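Local coordinates for protein GphF Dehydratase 1 (Archangium violaceum, PDB 6MBF) that probably dehydrates a polyketide intermediate on the gephyronic acid polyketide synthase and may also take part in rearranging the resulting olefin, at residues L97-E102 / G126-R131; E147-D152 / L172-R177; E189-A194 / G238-R243. All blocks are in the same frame, centred on the assembly; numbering follows the deposited sequence.

Contact 1. Residues L97-E102 / G126-R131; sequences LRSEDE and GRIARR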
loop_
_atom_site.group_PDB
_atom_site.type_symbol
_atom_site.label_atom_id
_atom_site.label_comp_id
_atom_site.label_asym_id
_atom_site.label_seq_id
_atom_site.Cartn_x
_atom_site.Cartn_y
_atom_site.Cartn_z
ATOM N N LEU A 97 -15.560 0.439 -3.905
ATOM C CA LEU A 97 -15.442 0.179 -2.476
ATOM C C LEU A 97 -16.835 0.301 -1.882
ATOM O O LEU A 97 -17.477 1.348 -2.010
ATOM C CB LEU A 97 -14.467 1.144 -1.797
ATOM C CG LEU A 97 -14.183 0.877 -0.308
ATOM C CD1 LEU A 97 -12.778 1.380 0.073
ATOM C CD2 LEU A 97 -15.230 1.502 0.640
ATOM N N ARG A 98 -17.294 -0.762 -1.239
ATOM C CA ARG A 98 -18.578 -0.756 -0.561
ATOM C C ARG A 98 -18.349 -0.976 0.926
ATOM O O ARG A 98 -17.400 -1.652 1.334
ATOM C CB ARG A 98 -19.522 -1.823 -1.136
ATOM C CG ARG A 98 -19.130 -3.251 -0.848
ATOM C CD ARG A 98 -20.017 -4.227 -1.616
ATOM N NE ARG A 98 -19.810 -5.606 -1.176
ATOM C CZ ARG A 98 -20.302 -6.661 -1.815
ATOM N NH1 ARG A 98 -21.016 -6.484 -2.916
ATOM N NH2 ARG A 98 -20.075 -7.887 -1.361
ATOM N N SER A 99 -19.225 -0.397 1.733
ATOM C CA SER A 99 -19.048 -0.402 3.174
ATOM C C SER A 99 -20.403 -0.542 3.844
ATOM O O SER A 99 -21.396 0.017 3.371
ATOM C CB SER A 99 -18.365 0.886 3.651
ATOM O OG SER A 99 -18.161 0.866 5.051
ATOM N N GLU A 100 -20.441 -1.314 4.923
ATOM C CA GLU A 100 -21.577 -1.302 5.834
ATOM C C GLU A 100 -21.030 -1.449 7.241
ATOM O O GLU A 100 -20.142 -2.274 7.483
ATOM C CB GLU A 100 -22.605 -2.396 5.514
ATOM C CG GLU A 100 -22.067 -3.795 5.406
ATOM C CD GLU A 100 -23.176 -4.818 5.216
ATOM O OE1 GLU A 100 -23.180 -5.829 5.948
ATOM O OE2 GLU A 100 -24.051 -4.604 4.347
ATOM N N ASP A 101 -21.530 -0.619 8.150
ATOM C CA ASP A 101 -20.991 -0.524 9.507
ATOM C C ASP A 101 -19.510 -0.176 9.362
ATOM O O ASP A 101 -19.177 0.787 8.654
ATOM C CB ASP A 101 -21.302 -1.805 10.264
ATOM C CG ASP A 101 -22.791 -2.032 10.432
ATOM O OD1 ASP A 101 -23.523 -1.035 10.611
ATOM O OD2 ASP A 101 -23.226 -3.201 10.379
ATOM N N GLU A 102 -18.595 -0.919 9.975
ATOM C CA GLU A 102 -17.181 -0.588 9.897
ATOM C C GLU A 102 -16.437 -1.410 8.858
ATOM O O GLU A 102 -15.217 -1.277 8.745
ATOM C CB GLU A 102 -16.517 -0.772 11.269
ATOM C CG GLU A 102 -16.080 -2.203 11.599
ATOM C CD GLU A 102 -17.245 -3.162 11.805
ATOM O OE1 GLU A 102 -18.413 -2.717 11.740
ATOM O OE2 GLU A 102 -16.988 -4.365 12.039
ATOM N N GLY A 126 -11.591 -5.462 4.722
ATOM C CA GLY A 126 -11.104 -5.151 6.056
ATOM C C GLY A 126 -12.105 -4.284 6.792
ATOM O O GLY A 126 -13.282 -4.224 6.423
ATOM N N ARG A 127 -11.619 -3.596 7.819
ATOM C CA ARG A 127 -12.455 -2.730 8.642
ATOM C C ARG A 127 -11.816 -1.355 8.734
ATOM O O ARG A 127 -10.598 -1.218 8.619
ATOM C CB ARG A 127 -12.649 -3.313 10.042
ATOM C CG ARG A 127 -13.122 -4.744 10.035
ATOM C CD ARG A 127 -12.997 -5.365 11.416
ATOM N NE ARG A 127 -13.018 -6.823 11.349
ATOM C CZ ARG A 127 -14.129 -7.548 11.290
ATOM N NH1 ARG A 127 -15.312 -6.949 11.283
ATOM N NH2 ARG A 127 -14.059 -8.869 11.230
ATOM N N ILE A 128 -12.646 -0.330 8.909
ATOM C CA ILE A 128 -12.150 1.037 9.011
ATOM C C ILE A 128 -12.627 1.647 10.322
ATOM O O ILE A 128 -13.671 1.273 10.870
ATOM C CB ILE A 128 -12.575 1.920 7.816
ATOM C CG1 ILE A 128 -14.074 1.776 7.535
ATOM C CG2 ILE A 128 -11.737 1.594 6.562
ATOM C CD1 ILE A 128 -14.586 2.763 6.497
ATOM N N ALA A 129 -11.844 2.590 10.827
ATOM C CA ALA A 129 -12.180 3.283 12.062
ATOM C C ALA A 129 -11.468 4.627 12.067
ATOM O O ALA A 129 -10.625 4.916 11.214
ATOM C CB ALA A 129 -11.810 2.450 13.292
ATOM N N ARG A 130 -11.828 5.444 13.050
ATOM C CA ARG A 130 -11.285 6.781 13.207
ATOM C C ARG A 130 -11.238 7.073 14.698
ATOM O O ARG A 130 -12.185 6.754 15.421
ATOM C CB ARG A 130 -12.151 7.797 12.460
ATOM C CG ARG A 130 -11.510 9.127 12.209
ATOM C CD ARG A 130 -12.181 9.765 11.016
ATOM N NE ARG A 130 -11.858 11.177 10.905
ATOM C CZ ARG A 130 -12.307 11.957 9.935
ATOM N NH1 ARG A 130 -13.086 11.449 8.987
ATOM N NH2 ARG A 130 -11.969 13.239 9.900
ATOM N N ARG A 131 -10.132 7.649 15.159
ATOM C CA ARG A 131 -9.943 7.881 16.585
ATOM C C ARG A 131 -9.319 9.250 16.802
ATOM O O ARG A 131 -8.451 9.672 16.035
ATOM C CB ARG A 131 -9.053 6.798 17.213
ATOM C CG ARG A 131 -8.849 6.962 18.706
ATOM C CD ARG A 131 -7.965 5.874 19.294
ATOM N NE ARG A 131 -6.556 6.040 18.950
ATOM C CZ ARG A 131 -5.897 5.245 18.114
ATOM N NH1 ARG A 131 -6.526 4.233 17.540
ATOM N NH2 ARG A 131 -4.614 5.460 17.858
#

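Contact 2. Residues E147-D152 / L172-R177; sequences EAVELD and LERRGR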
loop_
_atom_site.group_PDB
_atom_site.type_symbol
_atom_site.label_atom_id
_atom_site.label_comp_id
_atom_site.label_asym_id
_atom_site.label_seq_id
_atom_site.Cartn_x
_atom_site.Cartn_y
_atom_site.Cartn_z
ATOM N N GLU A 147 24.212 -0.734 8.731
ATOM C CA GLU A 147 25.038 -0.898 7.549
ATOM C C GLU A 147 24.232 -0.468 6.332
ATOM O O GLU A 147 23.083 -0.884 6.168
ATOM C CB GLU A 147 25.479 -2.355 7.422
ATOM C CG GLU A 147 26.239 -2.693 6.160
ATOM C CD GLU A 147 26.361 -4.194 5.957
ATOM O OE1 GLU A 147 25.711 -4.729 5.033
ATOM O OE2 GLU A 147 27.093 -4.840 6.737
ATOM N N ALA A 148 24.828 0.368 5.487
ATOM C CA ALA A 148 24.113 0.866 4.320
ATOM C C ALA A 148 23.748 -0.273 3.375
ATOM O O ALA A 148 24.555 -1.173 3.116
ATOM C CB ALA A 148 24.960 1.910 3.591
ATOM N N VAL A 149 22.513 -0.247 2.880
ATOM C CA VAL A 149 22.076 -1.145 1.818
ATOM C C VAL A 149 22.301 -0.451 0.483
ATOM O O VAL A 149 21.877 0.695 0.286
ATOM C CB VAL A 149 20.599 -1.541 1.994
ATOM C CG1 VAL A 149 20.141 -2.393 0.818
ATOM C CG2 VAL A 149 20.385 -2.283 3.317
ATOM N N GLU A 150 22.980 -1.134 -0.433
ATOM C CA GLU A 150 23.269 -0.568 -1.747
ATOM C C GLU A 150 21.995 -0.624 -2.581
ATOM O O GLU A 150 21.582 -1.699 -3.032
ATOM C CB GLU A 150 24.417 -1.323 -2.412
ATOM C CG GLU A 150 25.255 -0.479 -3.375
ATOM C CD GLU A 150 24.509 -0.118 -4.651
ATOM O OE1 GLU A 150 23.940 0.995 -4.728
ATOM O OE2 GLU A 150 24.487 -0.952 -5.581
ATOM N N LEU A 151 21.367 0.535 -2.789
ATOM C CA LEU A 151 20.028 0.556 -3.372
ATOM C C LEU A 151 20.033 0.437 -4.891
ATOM O O LEU A 151 19.055 -0.056 -5.462
ATOM C CB LEU A 151 19.296 1.831 -2.956
ATOM C CG LEU A 151 18.844 1.868 -1.495
ATOM C CD1 LEU A 151 18.318 3.247 -1.148
ATOM C CD2 LEU A 151 17.799 0.785 -1.225
ATOM N N ASP A 152 21.094 0.891 -5.567
ATOM C CA ASP A 152 21.114 0.790 -7.025
ATOM C C ASP A 152 21.054 -0.663 -7.472
ATOM O O ASP A 152 20.332 -0.996 -8.421
ATOM C CB ASP A 152 22.359 1.475 -7.602
ATOM C CG ASP A 152 22.233 2.982 -7.625
ATOM O OD1 ASP A 152 21.105 3.476 -7.846
ATOM O OD2 ASP A 152 23.254 3.671 -7.423
ATOM N N LEU A 172 18.964 3.566 2.947
ATOM C CA LEU A 172 18.473 2.448 3.740
ATOM C C LEU A 172 19.660 1.852 4.477
ATOM O O LEU A 172 20.698 1.597 3.861
ATOM C CB LEU A 172 17.787 1.388 2.862
ATOM C CG LEU A 172 17.183 0.174 3.591
ATOM C CD1 LEU A 172 16.030 0.577 4.534
ATOM C CD2 LEU A 172 16.710 -0.883 2.608
ATOM N N GLU A 173 19.519 1.658 5.785
ATOM C CA GLU A 173 20.555 0.995 6.564
ATOM C C GLU A 173 19.927 -0.078 7.437
ATOM O O GLU A 173 18.811 0.087 7.937
ATOM C CB GLU A 173 21.341 1.985 7.428
ATOM C CG GLU A 173 20.536 2.668 8.514
ATOM C CD GLU A 173 21.365 3.680 9.272
ATOM O OE1 GLU A 173 21.794 4.671 8.645
ATOM O OE2 GLU A 173 21.604 3.475 10.479
ATOM N N ARG A 174 20.640 -1.185 7.611
ATOM C CA ARG A 174 20.080 -2.319 8.323
ATOM C C ARG A 174 20.969 -2.734 9.487
ATOM O O ARG A 174 22.173 -2.464 9.519
ATOM C CB ARG A 174 19.863 -3.512 7.388
ATOM C CG ARG A 174 21.141 -4.136 6.838
ATOM C CD ARG A 174 20.821 -5.418 6.062
ATOM N NE ARG A 174 20.084 -6.386 6.878
ATOM C CZ ARG A 174 19.424 -7.434 6.389
ATOM N NH1 ARG A 174 19.404 -7.656 5.081
ATOM N NH2 ARG A 174 18.776 -8.259 7.206
ATOM N N ARG A 175 20.340 -3.392 10.454
ATOM C CA ARG A 175 21.043 -4.001 11.579
ATOM C C ARG A 175 20.186 -5.158 12.059
ATOM O O ARG A 175 19.061 -4.941 12.516
ATOM C CB ARG A 175 21.278 -2.991 12.701
ATOM C CG ARG A 175 21.684 -3.621 14.018
ATOM C CD ARG A 175 23.191 -3.719 14.156
ATOM N NE ARG A 175 23.821 -2.405 14.234
ATOM C CZ ARG A 175 25.079 -2.204 14.614
ATOM N NH1 ARG A 175 25.839 -3.232 14.962
ATOM N NH2 ARG A 175 25.578 -0.975 14.653
ATOM N N GLY A 176 20.692 -6.382 11.934
ATOM C CA GLY A 176 19.825 -7.531 12.161
ATOM C C GLY A 176 18.639 -7.520 11.206
ATOM O O GLY A 176 18.784 -7.300 9.999
ATOM N N ARG A 177 17.446 -7.761 11.748
ATOM C CA ARG A 177 16.210 -7.749 10.975
ATOM C C ARG A 177 15.501 -6.400 11.026
ATOM O O ARG A 177 14.308 -6.324 10.701
ATOM C CB ARG A 177 15.250 -8.839 11.469
ATOM C CG ARG A 177 15.749 -10.261 11.340
ATOM C CD ARG A 177 14.602 -11.241 11.535
ATOM N NE ARG A 177 14.025 -11.172 12.872
ATOM C CZ ARG A 177 14.506 -11.830 13.926
ATOM N NH1 ARG A 177 15.574 -12.615 13.795
ATOM N NH2 ARG A 177 13.916 -11.710 15.107
HETATM O O HOH W 1 21.271 3.272 1.226
#

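Contact 3. Residues E189-A194 / G238-R243; sequences EAQESA and GVREVR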
loop_
_atom_site.group_PDB
_atom_site.type_symbol
_atom_site.label_atom_id
_atom_site.label_comp_id
_atom_site.label_asym_id
_atom_site.label_seq_id
_atom_site.Cartn_x
_atom_site.Cartn_y
_atom_site.Cartn_z
ATOM N N GLU A 189 4.634 12.370 -8.694
ATOM C CA GLU A 189 4.077 11.788 -7.479
ATOM C C GLU A 189 4.215 12.744 -6.298
ATOM O O GLU A 189 3.321 12.818 -5.444
ATOM C CB GLU A 189 4.739 10.435 -7.204
ATOM C CG GLU A 189 4.109 9.263 -7.991
ATOM C CD GLU A 189 4.430 9.275 -9.493
ATOM O OE1 GLU A 189 3.615 8.760 -10.289
ATOM O OE2 GLU A 189 5.500 9.785 -9.870
ATOM N N ALA A 190 5.307 13.515 -6.248
ATOM C CA ALA A 190 5.444 14.528 -5.209
ATOM C C ALA A 190 4.477 15.687 -5.406
ATOM O O ALA A 190 4.200 16.415 -4.451
ATOM C CB ALA A 190 6.876 15.061 -5.161
ATOM N N GLN A 191 3.962 15.877 -6.619
ATOM C CA GLN A 191 3.020 16.958 -6.879
ATOM C C GLN A 191 1.591 16.605 -6.492
ATOM O O GLN A 191 0.718 17.481 -6.537
ATOM C CB GLN A 191 3.072 17.346 -8.361
ATOM C CG GLN A 191 4.444 17.804 -8.824
ATOM C CD GLN A 191 5.063 18.795 -7.863
ATOM O OE1 GLN A 191 6.125 18.544 -7.289
ATOM N NE2 GLN A 191 4.397 19.929 -7.674
ATOM N N GLU A 192 1.333 15.355 -6.111
ATOM C CA GLU A 192 -0.011 14.846 -5.877
ATOM C C GLU A 192 -0.326 14.669 -4.397
ATOM O O GLU A 192 -1.161 13.830 -4.046
ATOM C CB GLU A 192 -0.199 13.519 -6.608
ATOM C CG GLU A 192 -0.029 13.622 -8.099
ATOM C CD GLU A 192 0.141 12.268 -8.776
ATOM O OE1 GLU A 192 0.461 11.267 -8.094
ATOM O OE2 GLU A 192 -0.037 12.214 -10.006
ATOM N N SER A 193 0.312 15.452 -3.519
ATOM C CA SER A 193 0.101 15.270 -2.084
ATOM C C SER A 193 -1.322 15.618 -1.665
ATOM O O SER A 193 -1.834 15.054 -0.691
ATOM C CB SER A 193 1.106 16.104 -1.281
ATOM O OG SER A 193 0.796 17.486 -1.340
ATOM N N ALA A 194 -1.976 16.537 -2.373
ATOM C CA ALA A 194 -3.355 16.866 -2.041
ATOM C C ALA A 194 -4.337 15.779 -2.453
ATOM O O ALA A 194 -5.508 15.846 -2.064
ATOM C CB ALA A 194 -3.753 18.191 -2.694
ATOM N N GLY A 238 -1.277 13.654 3.386
ATOM C CA GLY A 238 -0.523 14.342 2.353
ATOM C C GLY A 238 0.977 14.398 2.553
ATOM O O GLY A 238 1.624 15.327 2.064
ATOM N N VAL A 239 1.549 13.421 3.244
ATOM C CA VAL A 239 2.985 13.409 3.516
ATOM C C VAL A 239 3.741 12.982 2.263
ATOM O O VAL A 239 3.308 12.078 1.541
ATOM C CB VAL A 239 3.278 12.474 4.704
ATOM C CG1 VAL A 239 4.775 12.300 4.892
ATOM C CG2 VAL A 239 2.639 13.024 5.978
ATOM N N ARG A 240 4.877 13.644 1.983
ATOM C CA ARG A 240 5.673 13.365 0.794
ATOM C C ARG A 240 7.022 12.737 1.106
ATOM O O ARG A 240 7.720 12.317 0.175
ATOM C CB ARG A 240 5.923 14.654 -0.015
ATOM C CG ARG A 240 4.691 15.533 -0.218
ATOM C CD ARG A 240 4.973 16.644 -1.234
ATOM N NE ARG A 240 6.031 17.551 -0.800
ATOM C CZ ARG A 240 6.574 18.478 -1.582
ATOM N NH1 ARG A 240 6.161 18.606 -2.838
ATOM N NH2 ARG A 240 7.532 19.271 -1.114
ATOM N N GLU A 241 7.399 12.654 2.379
ATOM C CA GLU A 241 8.764 12.313 2.751
ATOM C C GLU A 241 8.748 11.821 4.187
ATOM O O GLU A 241 8.184 12.491 5.061
ATOM C CB GLU A 241 9.691 13.527 2.597
ATOM C CG GLU A 241 11.160 13.227 2.860
ATOM C CD GLU A 241 12.062 14.421 2.585
ATOM O OE1 GLU A 241 11.538 15.535 2.355
ATOM O OE2 GLU A 241 13.296 14.245 2.618
ATOM N N VAL A 242 9.339 10.644 4.429
ATOM C CA VAL A 242 9.401 10.075 5.771
ATOM C C VAL A 242 10.733 9.371 5.974
ATOM O O VAL A 242 11.439 9.023 5.022
ATOM C CB VAL A 242 8.269 9.057 6.072
ATOM C CG1 VAL A 242 6.886 9.717 6.036
ATOM C CG2 VAL A 242 8.343 7.881 5.112
ATOM N N ARG A 243 11.066 9.167 7.237
ATOM C CA ARG A 243 11.995 8.126 7.634
ATOM C C ARG A 243 11.172 6.990 8.219
ATOM O O ARG A 243 10.240 7.222 8.993
ATOM C CB ARG A 243 13.020 8.638 8.647
ATOM C CG ARG A 243 13.966 9.685 8.066
ATOM C CD ARG A 243 15.113 9.938 9.042
ATOM N NE ARG A 243 16.089 10.891 8.514
ATOM C CZ ARG A 243 16.030 12.208 8.689
ATOM N NH1 ARG A 243 15.038 12.757 9.383
ATOM N NH2 ARG A 243 16.967 12.984 8.163
#

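Contact 1. Residues L97-E102 / G126-R131
Glu102 runs alongside Arg127 in the same direction, from neighbouring backbones. At its root, Glu102 CB rests 3.5 Å from Ile128 O. The next carbon sits between the backbone N and the carbonyl carbon (chi1 84°), which brings Glu102 CG to 3.9 Å from Arg127 CB, so the aliphatic parts touch before the charges do. A bend at chi2 leads to the carboxylate, where Glu102 OE2 forms a salt bridge with Arg127 NH1 at 3.2 Å. The guanidinium takes this oxygen at its edge and uses the anti side of the carboxylate; the two planes are only 14° apart, but the bond is bent, with an N-H...O angle of 135°. Arg127 has a second carboxylate, since its NE is paired with Asp78. An alanine at Glu102 would probably leave Arg127 NH1 without this acidic mate and let the guanidinium turn more easily about its link to Asp78.

The backbone is gripped independently. Ile128 N donates to Glu102 O in a short bond of 2.7 Å, and the same oxygen lies 3.1 Å from Arg127 CA in a CA-H...O contact. Ile128 CG1 packs 3.5 Å from Glu102 O, while its CD1 comes to 4.3 Å from Ser99 OG, a hydroxyl hydrogen-bonded to Arg103 O. A branched apolar residue suits that place, because Ile128 also meets Phe104 of strand 103-109 and Ala62 of helix 52-65, the helix wrapped by hot-dog strands.

Asp101 and Glu102 have the backbone angles of the central pair of a type II' turn, joining strands 93-100 and 103-109. The chemistry divides by depth: a charged pair on partly exposed residues, and a short backbone bond over apolar packing beneath it.

Contact 2. Residues E147-D152 / L172-R177
Leu172 overlaps Val149 lengthwise, its CD2 4.0 Å from Val149 CB. With CG anti to the backbone N (chi1 -178°), Leu172 CG comes up against Val149 CG2. Leu151 comes across at about a right angle, with its CD2 4.1 Å from Leu172 CB. Leucine fills this buried place well, because it also reaches Cys209, Ala212 and Leu213 of helix 200-214.

Along the backbone, strand 147-148 adds an antiparallel edge to strand 169-175 of the hot-dog fold. Glu147 and Arg174 form a hydrogen-bonded pair: Glu147 N donates to Arg174 O at 2.8 Å, and Arg174 N returns a bond to Glu147 O at 2.9 Å. Ala148 and Glu173 follow as a non-hydrogen-bonded pair. Val149 N then gives Leu172 O an almost straight bond of 2.8 Å, at 178°. Where the chains part, a water bridges them, donating to Val149 O at 2.8 Å and accepting from Leu172 N at 2.9 Å.

The methylenes of Arg174 serve as apolar cover, CG lying 4.1 Å from Val149 CG2, while a bend at chi3 turns NE off the line of the methylenes. Its NH2 donates to Gly176 O, which lies at the edge of the guanidinium and in its plane, and NH1 to Leu213 O. Glu173 turns its carboxylate to Gly146 N and His171. Glu150, in the N-cap position, accepts from Asp152 N through OE1, approached from above the carboxylate plane.

Contact 3. Residues E189-A194 / G238-R243
Arg240 reaches residues 189-194 because its CG is anti to the carbonyl carbon (chi1 -46°), and a bend at chi3 (-62°) then turns NE out of the line of the chain. In the double hot-dog fold of polyketide synthase dehydratases, this contact joins the end of the short helix 187-190 and the loop after it to the lead-in of strand 241-248. Arginine suits the exposed site by offering methylenes first and a donor at the end. Its CG packs 3.8 Å from Ser193 CB, and its CD lies 3.3 Å from Ala190 O. NH1 donates to the same carbonyl through a straight but weak bond of 3.4 Å, with the oxygen at the edge of the guanidinium and near its plane.

Small residues let the two backbones close up at the other end. Ser193 CB comes within 3.5 Å of Gly238 O. Gly238 also has a positive phi of 67°, a conformation that is easy without a side chain, and its backbone is hydrogen-bonded to that of Glu197. Gly238 CA lies 3.4 Å from Ser193 O, a close approach that the lack of a side chain permits.

How the contacts relate
From the N terminus, contact 1 is the first to close a loop: it brings strand 121-131 back beside the hairpin turn after strand 93-100, with strand 103-109 in between. Contact 2 then joins strand 147-148 to strand 169-175, closing a loop that holds most of helix 151-158. Contact 3 closes the longest loop, which carries helix 200-214 and strand 224-234. The three run in series, neither nesting nor crossing. Contacts 1 and 2 lie on opposite sides of the chain's centre, their centres 36 Å apart, whereas the nearest atoms of contacts 2 and 3 are about 8 Å apart. Helix 200-214 links these last two, meeting Leu172 and Val242.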